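PDB 3TC8: leucine aminopeptidase from Parabacteroides distasonis, which probably acts as a zinc-dependent exopeptidase of peptidase family M28, possibly an aminopeptidase or a glutaminyl-peptide cyclotransferase, and binds a zinc ion. Local coordinates for residues 18-22 and 303-308; 63-69 and 83-89; 211-215 and 246-252. One frame throughout, in Å; residues are numbered along the deposited sequence. Where two conformers were deposited one is given.

Interaction 1: 18-22 and 303-308; sequences AVPDF and LEVIYN
Pro20 points the CD-CG side of its ring at one face of the Tyr307 ring in a CH-pi contact, its CD 3.4 Å from the centroid and 7° off the normal. An irregular N-terminal segment, 18-22, is thereby laid along the last turns of helix 292-308, the C-terminal helix of this M28-family protein. From Val19 to Phe22 the backbone is extended (Val19 -121/127, Pro20 -61/161). The CA atoms come nearest at Val19 and Tyr307, 6.0 Å apart, and no hydrogen bond joins the two segments, so the 384 Å² buried between them are held mainly by apolar contacts. Val19, a t rotamer, sets CG1 3.8 Å from Leu303 CB and CG2 3.6 Å from Asn308 CB. Leu303 (m, t) brings CD1 to 3.7 Å from Phe22 CB, at the edge of that ring. The CA-CB bond of Tyr307 points toward the loop; with chi1 m the ring lies against Pro20, and its OH bonds to the carbonyl of Lys145. Asp21 turns away to a salt bridge with Lys296, earlier on helix 292-308. At the C-terminal end Glu304 OE2, salt-bridged to Arg309, accepts from Asn308 ND2 at 2.9 Å, while Glu304 OE1 touches Val19 CG2 at 3.4 Å.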
loop_
_atom_site.group_PDB
_atom_site.type_symbol
_atom_site.label_atom_id
_atom_site.label_comp_id
_atom_site.label_asym_id
_atom_site.label_seq_id
_atom_site.Cartn_x
_atom_site.Cartn_y
_atom_site.Cartn_z
ATOM N N ALA A 18 -21.492 0.877 -14.546
ATOM C CA ALA A 18 -20.844 2.069 -14.052
ATOM C C ALA A 18 -19.392 1.766 -13.649
ATOM O O ALA A 18 -18.572 2.723 -13.564
ATOM C CB ALA A 18 -21.632 2.633 -12.833
ATOM N N VAL A 19 -19.054 0.488 -13.372
ATOM C CA VAL A 19 -17.804 0.209 -12.701
ATOM C C VAL A 19 -16.921 -0.704 -13.567
ATOM O O VAL A 19 -17.367 -1.786 -13.943
ATOM C CB VAL A 19 -18.042 -0.399 -11.318
ATOM C CG1 VAL A 19 -16.710 -0.551 -10.591
ATOM C CG2 VAL A 19 -18.993 0.450 -10.466
ATOM N N PRO A 20 -15.672 -0.326 -13.839
ATOM C CA PRO A 20 -14.792 -1.199 -14.570
ATOM C C PRO A 20 -14.541 -2.520 -13.853
ATOM O O PRO A 20 -14.671 -2.641 -12.645
ATOM C CB PRO A 20 -13.504 -0.375 -14.653
ATOM C CG PRO A 20 -13.857 0.979 -14.451
ATOM C CD PRO A 20 -15.042 0.964 -13.554
ATOM N N ASP A 21 -14.081 -3.485 -14.637
ATOM C CA ASP A 21 -13.731 -4.826 -14.190
ATOM C C ASP A 21 -12.239 -4.856 -13.821
ATOM O O ASP A 21 -11.378 -4.696 -14.706
ATOM C CB ASP A 21 -14.013 -5.742 -15.394
ATOM C CG ASP A 21 -13.996 -7.212 -15.083
ATOM O OD1 ASP A 21 -13.529 -7.630 -14.008
ATOM O OD2 ASP A 21 -14.422 -7.993 -15.966
ATOM N N PHE A 22 -11.904 -5.077 -12.572
ATOM C CA PHE A 22 -10.526 -5.253 -12.126
ATOM C C PHE A 22 -10.039 -6.605 -12.661
ATOM O O PHE A 22 -10.621 -7.655 -12.368
ATOM C CB PHE A 22 -10.513 -5.265 -10.611
ATOM C CG PHE A 22 -9.139 -5.458 -9.963
ATOM C CD1 PHE A 22 -8.674 -6.721 -9.659
ATOM C CD2 PHE A 22 -8.389 -4.361 -9.613
ATOM C CE1 PHE A 22 -7.474 -6.875 -9.001
ATOM C CE2 PHE A 22 -7.174 -4.522 -8.942
ATOM C CZ PHE A 22 -6.751 -5.780 -8.630
ATOM N N LEU A 303 -12.676 -0.279 -6.693
ATOM C CA LEU A 303 -13.305 0.315 -7.875
ATOM C C LEU A 303 -14.772 0.666 -7.611
ATOM O O LEU A 303 -15.264 1.697 -7.999
ATOM C CB LEU A 303 -13.212 -0.649 -9.078
ATOM C CG LEU A 303 -11.818 -0.808 -9.678
ATOM C CD1 LEU A 303 -11.850 -1.852 -10.774
ATOM C CD2 LEU A 303 -11.278 0.494 -10.215
ATOM N N GLU A 304 -15.485 -0.271 -7.026
ATOM C CA GLU A 304 -16.911 -0.034 -6.712
ATOM C C GLU A 304 -17.112 1.231 -5.891
ATOM O O GLU A 304 -18.023 2.003 -6.155
ATOM C CB GLU A 304 -17.505 -1.245 -6.027
ATOM C CG GLU A 304 -19.019 -1.140 -5.741
ATOM C CD GLU A 304 -19.878 -1.256 -7.005
ATOM O OE1 GLU A 304 -19.429 -1.864 -8.001
ATOM O OE2 GLU A 304 -21.051 -0.804 -6.987
ATOM N N VAL A 305 -16.255 1.448 -4.900
ATOM C CA VAL A 305 -16.357 2.554 -4.022
ATOM C C VAL A 305 -16.048 3.884 -4.727
ATOM O O VAL A 305 -16.787 4.894 -4.605
ATOM C CB VAL A 305 -15.436 2.279 -2.829
ATOM C CG1 VAL A 305 -15.277 3.526 -1.960
ATOM C CG2 VAL A 305 -15.994 1.105 -2.039
ATOM N N ILE A 306 -14.940 3.932 -5.477
ATOM C CA ILE A 306 -14.535 5.189 -6.064
ATOM C C ILE A 306 -15.398 5.581 -7.265
ATOM O O ILE A 306 -15.534 6.759 -7.545
ATOM C CB ILE A 306 -13.021 5.261 -6.401
ATOM C CG1 ILE A 306 -12.654 4.321 -7.578
ATOM C CG2 ILE A 306 -12.186 4.957 -5.149
ATOM C CD1 ILE A 306 -11.205 4.343 -7.984
ATOM N N TYR A 307 -15.943 4.599 -7.978
ATOM C CA TYR A 307 -16.830 4.890 -9.096
ATOM C C TYR A 307 -18.267 5.032 -8.678
ATOM O O TYR A 307 -19.028 5.659 -9.433
ATOM C CB TYR A 307 -16.771 3.761 -10.130
ATOM C CG TYR A 307 -15.573 3.840 -11.055
ATOM C CD1 TYR A 307 -14.311 3.371 -10.672
ATOM C CD2 TYR A 307 -15.690 4.373 -12.307
ATOM C CE1 TYR A 307 -13.225 3.425 -11.534
ATOM C CE2 TYR A 307 -14.596 4.457 -13.178
ATOM C CZ TYR A 307 -13.345 4.004 -12.794
ATOM O OH TYR A 307 -12.250 3.998 -13.604
ATOM N N ASN A 308 -18.692 4.387 -7.602
ATOM C CA ASN A 308 -20.095 4.092 -7.452
ATOM C C ASN A 308 -20.604 4.035 -6.018
ATOM O O ASN A 308 -21.681 3.495 -5.798
ATOM C CB ASN A 308 -20.419 2.774 -8.162
ATOM C CG ASN A 308 -21.876 2.583 -8.477
ATOM O OD1 ASN A 308 -22.582 3.542 -8.842
ATOM N ND2 ASN A 308 -22.318 1.349 -8.426
#

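Interaction 2: 63-69 and 83-89; sequences AKVYQQE and RNIIGSF
Six backbone hydrogen bonds join 64-69 to 83-89 in antiparallel register, two for each hydrogen-bonded pair: Lys64 N to Ser88 O (2.9 Å) and Ser88 N to Lys64 O (2.8 Å); Tyr66 N to Ile86 O (2.8 Å) and Ile86 N to Tyr66 O (2.9 Å); Gln68 N to Asn84 O (2.8 Å) and Asn84 N to Gln68 O (2.9 Å). Val65-Gly87 and Gln67-Ile85 lie between them as non-hydrogen-bonded pairs, and Glu69-Arg83 follows beyond Gln68-Asn84. The strand axes approach to 4.6 Å at 164°. Two side-chain bonds reinforce the pairing: Asn84 ND2 to Gln68 OE1 (2.9 Å) and, on the opposite face, Arg83 NH1 to Gln67 OE1 (2.8 Å), Arg83 also being salt-bridged to Asp52. Gln68 NE2 is taken by the carbonyl of Asn185. Tyr66, with chi1 m, lays CD1 4.0 Å from Ile86 CG2, and its ring meets His187 edge-to-face. On the Val65 face, beneath helix 45-60, Gly87 lets Ala63 CB approach its CA to 3.8 Å; Ala63 CB lies over the Phe89 ring, 4.0 Å from the centroid. Strand 79-89 continues the pairing onto strand 150-156, so this is the edge beta hairpin of the mixed central sheet of an M28 peptidase.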
loop_
_atom_site.group_PDB
_atom_site.type_symbol
_atom_site.label_atom_id
_atom_site.label_comp_id
_atom_site.label_asym_id
_atom_site.label_seq_id
_atom_site.Cartn_x
_atom_site.Cartn_y
_atom_site.Cartn_z
ATOM N N ALA A 63 -1.810 9.290 -16.184
ATOM C CA ALA A 63 -1.647 10.067 -14.964
ATOM C C ALA A 63 -0.634 11.173 -15.172
ATOM O O ALA A 63 0.363 11.011 -15.893
ATOM C CB ALA A 63 -1.225 9.176 -13.826
ATOM N N LYS A 64 -0.824 12.259 -14.442
ATOM C CA LYS A 64 0.185 13.270 -14.244
ATOM C C LYS A 64 1.105 12.776 -13.124
ATOM O O LYS A 64 0.615 12.578 -11.999
ATOM C CB LYS A 64 -0.437 14.607 -13.854
ATOM C CG LYS A 64 0.563 15.695 -13.694
ATOM C CD LYS A 64 -0.082 17.015 -13.326
ATOM C CE LYS A 64 0.932 18.122 -13.056
ATOM N NZ LYS A 64 1.789 18.422 -14.238
ATOM N N VAL A 65 2.372 12.502 -13.435
ATOM C CA VAL A 65 3.238 11.807 -12.484
ATOM C C VAL A 65 4.209 12.795 -11.851
ATOM O O VAL A 65 4.855 13.587 -12.546
ATOM C CB VAL A 65 3.984 10.640 -13.184
ATOM C CG1 VAL A 65 5.003 9.996 -12.206
ATOM C CG2 VAL A 65 2.968 9.647 -13.697
ATOM N N TYR A 66 4.285 12.711 -10.543
ATOM C CA TYR A 66 5.275 13.432 -9.752
ATOM C C TYR A 66 6.176 12.437 -9.067
ATOM O O TYR A 66 5.692 11.488 -8.498
ATOM C CB TYR A 66 4.581 14.254 -8.652
ATOM C CG TYR A 66 3.483 15.154 -9.012
ATOM C CD1 TYR A 66 2.225 14.665 -9.283
ATOM C CD2 TYR A 66 3.646 16.516 -8.983
ATOM C CE1 TYR A 66 1.155 15.475 -9.561
ATOM C CE2 TYR A 66 2.589 17.372 -9.279
ATOM C CZ TYR A 66 1.340 16.838 -9.544
ATOM O OH TYR A 66 0.282 17.675 -9.854
ATOM N N GLN A 67 7.475 12.629 -9.154
ATOM C CA GLN A 67 8.431 11.789 -8.463
ATOM C C GLN A 67 9.098 12.610 -7.384
ATOM O O GLN A 67 9.893 13.491 -7.702
ATOM C CB GLN A 67 9.431 11.160 -9.436
ATOM C CG GLN A 67 8.728 10.278 -10.481
ATOM C CD GLN A 67 9.712 9.583 -11.400
ATOM O OE1 GLN A 67 10.566 8.878 -10.940
ATOM N NE2 GLN A 67 9.593 9.791 -12.676
ATOM N N GLN A 68 8.737 12.387 -6.150
ATOM C CA GLN A 68 9.211 13.186 -5.056
ATOM C C GLN A 68 10.442 12.512 -4.457
ATOM O O GLN A 68 10.304 11.503 -3.823
ATOM C CB GLN A 68 8.089 13.317 -4.050
ATOM C CG GLN A 68 8.479 14.004 -2.781
ATOM C CD GLN A 68 7.256 14.145 -1.856
ATOM O OE1 GLN A 68 6.760 13.189 -1.338
ATOM N NE2 GLN A 68 6.800 15.399 -1.689
ATOM N N GLU A 69 11.607 13.069 -4.727
ATOM C CA GLU A 69 12.833 12.483 -4.234
ATOM C C GLU A 69 13.303 13.219 -2.994
ATOM O O GLU A 69 13.320 14.433 -2.988
ATOM C CB GLU A 69 13.897 12.516 -5.320
ATOM C CG GLU A 69 13.485 11.653 -6.498
ATOM C CD GLU A 69 14.433 11.663 -7.620
ATOM O OE1 GLU A 69 14.448 12.674 -8.358
ATOM O OE2 GLU A 69 15.119 10.650 -7.807
ATOM N N ARG A 83 12.038 7.849 -2.908
ATOM C CA ARG A 83 11.271 8.360 -4.024
ATOM C C ARG A 83 9.814 7.948 -3.845
ATOM O O ARG A 83 9.460 6.783 -3.987
ATOM C CB ARG A 83 11.829 7.820 -5.342
ATOM C CG ARG A 83 11.010 8.211 -6.526
ATOM C CD ARG A 83 11.634 8.036 -7.869
ATOM N NE ARG A 83 12.254 6.710 -8.033
ATOM C CZ ARG A 83 12.617 6.184 -9.201
ATOM N NH1 ARG A 83 12.143 6.666 -10.325
ATOM N NH2 ARG A 83 13.378 5.127 -9.203
ATOM N N ASN A 84 8.970 8.910 -3.478
ATOM C CA ASN A 84 7.522 8.707 -3.500
ATOM C C ASN A 84 7.029 8.977 -4.915
ATOM O O ASN A 84 7.480 9.911 -5.558
ATOM C CB ASN A 84 6.806 9.636 -2.521
ATOM C CG ASN A 84 7.200 9.438 -1.081
ATOM O OD1 ASN A 84 7.346 8.311 -0.606
ATOM N ND2 ASN A 84 7.295 10.551 -0.337
ATOM N N ILE A 85 6.142 8.126 -5.411
ATOM C CA ILE A 85 5.659 8.216 -6.778
ATOM C C ILE A 85 4.177 8.490 -6.762
ATOM O O ILE A 85 3.411 7.715 -6.219
ATOM C CB ILE A 85 6.014 6.952 -7.568
ATOM C CG1 ILE A 85 7.516 6.646 -7.519
ATOM C CG2 ILE A 85 5.491 7.016 -9.000
ATOM C CD1 ILE A 85 7.914 5.275 -7.975
ATOM N N ILE A 86 3.790 9.610 -7.370
ATOM C CA ILE A 86 2.421 10.075 -7.344
ATOM C C ILE A 86 1.866 10.146 -8.767
ATOM O O ILE A 86 2.486 10.744 -9.606
ATOM C CB ILE A 86 2.293 11.485 -6.707
ATOM C CG1 ILE A 86 2.835 11.505 -5.277
ATOM C CG2 ILE A 86 0.827 11.966 -6.758
ATOM C CD1 ILE A 86 4.180 12.039 -5.065
ATOM N N GLY A 87 0.734 9.497 -8.997
ATOM C CA GLY A 87 0.021 9.621 -10.269
ATOM C C GLY A 87 -1.327 10.206 -10.052
ATOM O O GLY A 87 -2.169 9.652 -9.365
ATOM N N SER A 88 -1.578 11.341 -10.673
ATOM C CA SER A 88 -2.835 12.070 -10.465
ATOM C C SER A 88 -3.682 12.042 -11.737
ATOM O O SER A 88 -3.221 12.434 -12.837
ATOM C CB SER A 88 -2.578 13.526 -10.085
ATOM O OG SER A 88 -1.794 13.609 -8.908
ATOM N N PHE A 89 -4.921 11.613 -11.584
ATOM C CA PHE A 89 -5.888 11.626 -12.668
ATOM C C PHE A 89 -6.887 12.743 -12.398
ATOM O O PHE A 89 -7.227 13.060 -11.253
ATOM C CB PHE A 89 -6.597 10.300 -12.716
ATOM C CG PHE A 89 -5.725 9.145 -13.072
ATOM C CD1 PHE A 89 -5.508 8.793 -14.400
ATOM C CD2 PHE A 89 -5.206 8.322 -12.093
ATOM C CE1 PHE A 89 -4.794 7.678 -14.725
ATOM C CE2 PHE A 89 -4.493 7.222 -12.437
ATOM C CZ PHE A 89 -4.268 6.895 -13.761
#

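Interaction 3: 211-215 and 246-252; sequences KEQQS and AITDDHQ
Glu212, at the N-cap position of helix 213-233, spends its carboxylate on both its own helix and the segment 246-252. OE1 accepts from Ser215 N at 2.9 Å and from Ser215 OG at 2.7 Å, and OE2 accepts from Gln214 N at 3.0 Å. Across the contact OE2 also takes Ile247 N at 2.9 Å, nearly linear at 170°, and OE1 takes His251 NE2 at 2.8 Å. The carboxylate is carried there by a t, m rotamer, with Glu212 CG 4.0 Å from Ile247 CD1. Gln214 (m, t) supplies the second polar link: its NE2 donates to Ile247 O at 2.8 Å and to Gln252 OE1 at 2.9 Å, the latter almost straight at 178°. Both backbone polar atoms of Ile247 are thus met by side chains of the facing helix start.

The backbone of 246-248 is extended and leads into helix 250-258; Ala246 has its CA 4.6 Å from that of Gln213, and their CB atoms are 3.9 Å apart. His251, with chi1 p, offers its ring edge to Glu212, while Gln214 CB lies 3.9 Å from His251 NE2. Ser215 OG is also bonded by Asp264 N of strand 262-266, and Gln213 NE2 turns instead to the carbonyl of Gly244.

The site is near the metal centre, the side chain of Ile247 lying about 9 Å from the bound zinc ion. Five donors on one carboxylate, three N-H groups of the backbone, a serine hydroxyl and an imidazole N-H, are consistent with an ionised Glu212.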
loop_
_atom_site.group_PDB
_atom_site.type_symbol
_atom_site.label_atom_id
_atom_site.label_comp_id
_atom_site.label_asym_id
_atom_site.label_seq_id
_atom_site.Cartn_x
_atom_site.Cartn_y
_atom_site.Cartn_z
ATOM N N LYS A 211 -11.789 -4.558 10.280
ATOM C CA LYS A 211 -11.938 -3.105 10.379
ATOM C C LYS A 211 -10.868 -2.593 11.368
ATOM O O LYS A 211 -10.957 -2.827 12.593
ATOM C CB LYS A 211 -13.349 -2.751 10.828
ATOM C CG LYS A 211 -14.415 -3.258 9.887
ATOM C CD LYS A 211 -15.788 -2.892 10.368
ATOM C CE LYS A 211 -16.876 -3.501 9.578
ATOM N NZ LYS A 211 -18.215 -3.129 10.180
ATOM N N GLU A 212 -9.831 -1.961 10.831
ATOM C CA GLU A 212 -8.669 -1.628 11.648
ATOM C C GLU A 212 -8.970 -0.435 12.561
ATOM O O GLU A 212 -9.715 0.456 12.202
ATOM C CB GLU A 212 -7.501 -1.428 10.661
ATOM C CG GLU A 212 -6.150 -1.156 11.276
ATOM C CD GLU A 212 -5.923 0.265 11.737
ATOM O OE1 GLU A 212 -6.388 1.186 11.030
ATOM O OE2 GLU A 212 -5.270 0.452 12.811
ATOM N N GLN A 213 -8.363 -0.424 13.737
ATOM C CA GLN A 213 -8.787 0.546 14.774
ATOM C C GLN A 213 -8.514 1.991 14.427
ATOM O O GLN A 213 -9.385 2.832 14.614
ATOM C CB GLN A 213 -8.139 0.236 16.122
ATOM C CG GLN A 213 -8.718 -0.954 16.786
ATOM C CD GLN A 213 -10.161 -0.802 17.123
ATOM O OE1 GLN A 213 -10.584 0.246 17.585
ATOM N NE2 GLN A 213 -10.953 -1.815 16.755
ATOM N N GLN A 214 -7.322 2.301 13.875
ATOM C CA GLN A 214 -7.043 3.695 13.554
ATOM C C GLN A 214 -7.961 4.196 12.429
ATOM O O GLN A 214 -8.418 5.339 12.432
ATOM C CB GLN A 214 -5.592 3.905 13.155
ATOM C CG GLN A 214 -4.614 3.499 14.250
ATOM C CD GLN A 214 -3.233 4.068 13.991
ATOM O OE1 GLN A 214 -2.950 5.218 14.360
ATOM N NE2 GLN A 214 -2.366 3.299 13.357
ATOM N N SER A 215 -8.256 3.289 11.492
ATOM C CA SER A 215 -9.166 3.545 10.390
ATOM C C SER A 215 -10.556 3.857 10.905
ATOM O O SER A 215 -11.221 4.780 10.427
ATOM C CB SER A 215 -9.199 2.282 9.501
ATOM O OG SER A 215 -7.947 1.960 8.944
ATOM N N ALA A 246 -5.273 -2.443 16.177
ATOM C CA ALA A 246 -4.619 -1.212 15.769
ATOM C C ALA A 246 -3.291 -1.555 15.093
ATOM O O ALA A 246 -2.505 -2.306 15.661
ATOM C CB ALA A 246 -4.351 -0.314 16.952
ATOM N N ILE A 247 -3.081 -1.069 13.882
ATOM C CA ILE A 247 -1.918 -1.363 13.070
ATOM C C ILE A 247 -1.198 -0.063 12.693
ATOM O O ILE A 247 -1.779 0.822 12.097
ATOM C CB ILE A 247 -2.328 -2.165 11.820
ATOM C CG1 ILE A 247 -3.013 -3.481 12.210
ATOM C CG2 ILE A 247 -1.125 -2.408 10.929
ATOM C CD1 ILE A 247 -3.672 -4.248 11.085
ATOM N N THR A 248 0.106 0.013 12.995
ATOM C CA THR A 248 0.953 1.118 12.553
ATOM C C THR A 248 1.168 0.972 11.056
ATOM O O THR A 248 1.622 -0.056 10.586
ATOM C CB THR A 248 2.319 1.064 13.259
ATOM O OG1 THR A 248 2.129 1.161 14.666
ATOM C CG2 THR A 248 3.238 2.157 12.731
ATOM N N ASP A 249 0.788 1.987 10.305
ATOM C CA ASP A 249 0.927 1.932 8.859
ATOM C C ASP A 249 0.833 3.319 8.274
ATOM O O ASP A 249 0.608 4.316 8.990
ATOM C CB ASP A 249 -0.131 0.989 8.277
ATOM C CG ASP A 249 0.333 0.191 7.080
ATOM O OD1 ASP A 249 1.366 0.543 6.473
ATOM O OD2 ASP A 249 -0.371 -0.830 6.730
ATOM N N ASP A 250 1.039 3.448 6.964
ATOM C CA ASP A 250 1.166 4.741 6.361
ATOM C C ASP A 250 -0.042 5.639 6.581
ATOM O O ASP A 250 0.084 6.852 6.609
ATOM C CB ASP A 250 1.408 4.583 4.833
ATOM C CG ASP A 250 2.788 3.990 4.443
ATOM O OD1 ASP A 250 3.780 4.610 4.787
ATOM O OD2 ASP A 250 2.831 2.948 3.773
ATOM N N HIS A 251 -1.229 5.031 6.684
ATOM C CA HIS A 251 -2.450 5.840 6.840
ATOM C C HIS A 251 -2.451 6.705 8.095
ATOM O O HIS A 251 -3.001 7.815 8.066
ATOM C CB HIS A 251 -3.697 4.943 6.796
ATOM C CG HIS A 251 -3.853 4.002 7.937
ATOM N ND1 HIS A 251 -2.822 3.188 8.357
ATOM C CD2 HIS A 251 -4.923 3.754 8.734
ATOM C CE1 HIS A 251 -3.255 2.478 9.383
ATOM N NE2 HIS A 251 -4.530 2.795 9.624
ATOM N N GLN A 252 -1.767 6.270 9.157
ATOM C CA GLN A 252 -1.758 7.106 10.375
ATOM C C GLN A 252 -1.078 8.450 10.138
ATOM O O GLN A 252 -1.447 9.445 10.731
ATOM C CB GLN A 252 -1.153 6.405 11.561
ATOM C CG GLN A 252 0.296 6.342 11.584
ATOM C CD GLN A 252 0.766 5.453 12.729
ATOM O OE1 GLN A 252 0.325 4.315 12.825
ATOM N NE2 GLN A 252 1.729 5.941 13.527
#

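How the interactions relate
From the N terminus, the chain first passes through 18-22, whose partner, 303-308, comes at the far C-terminal end; interaction 1 therefore closes a loop over almost the whole domain. Interactions 2 and 3 both nest inside it and follow one another in series without crossing. Interaction 2 closes the short hairpin at the edge of the central sheet, whereas interaction 3 spans helix 213-233 and brings its start against the entry to helix 250-258, beside strand 262-266 at the other edge. None of the three touches another: their centres stand 22 to 24 Å apart. Together they tie the chain ends, one sheet edge and the starts of helices 213-233 and 250-258.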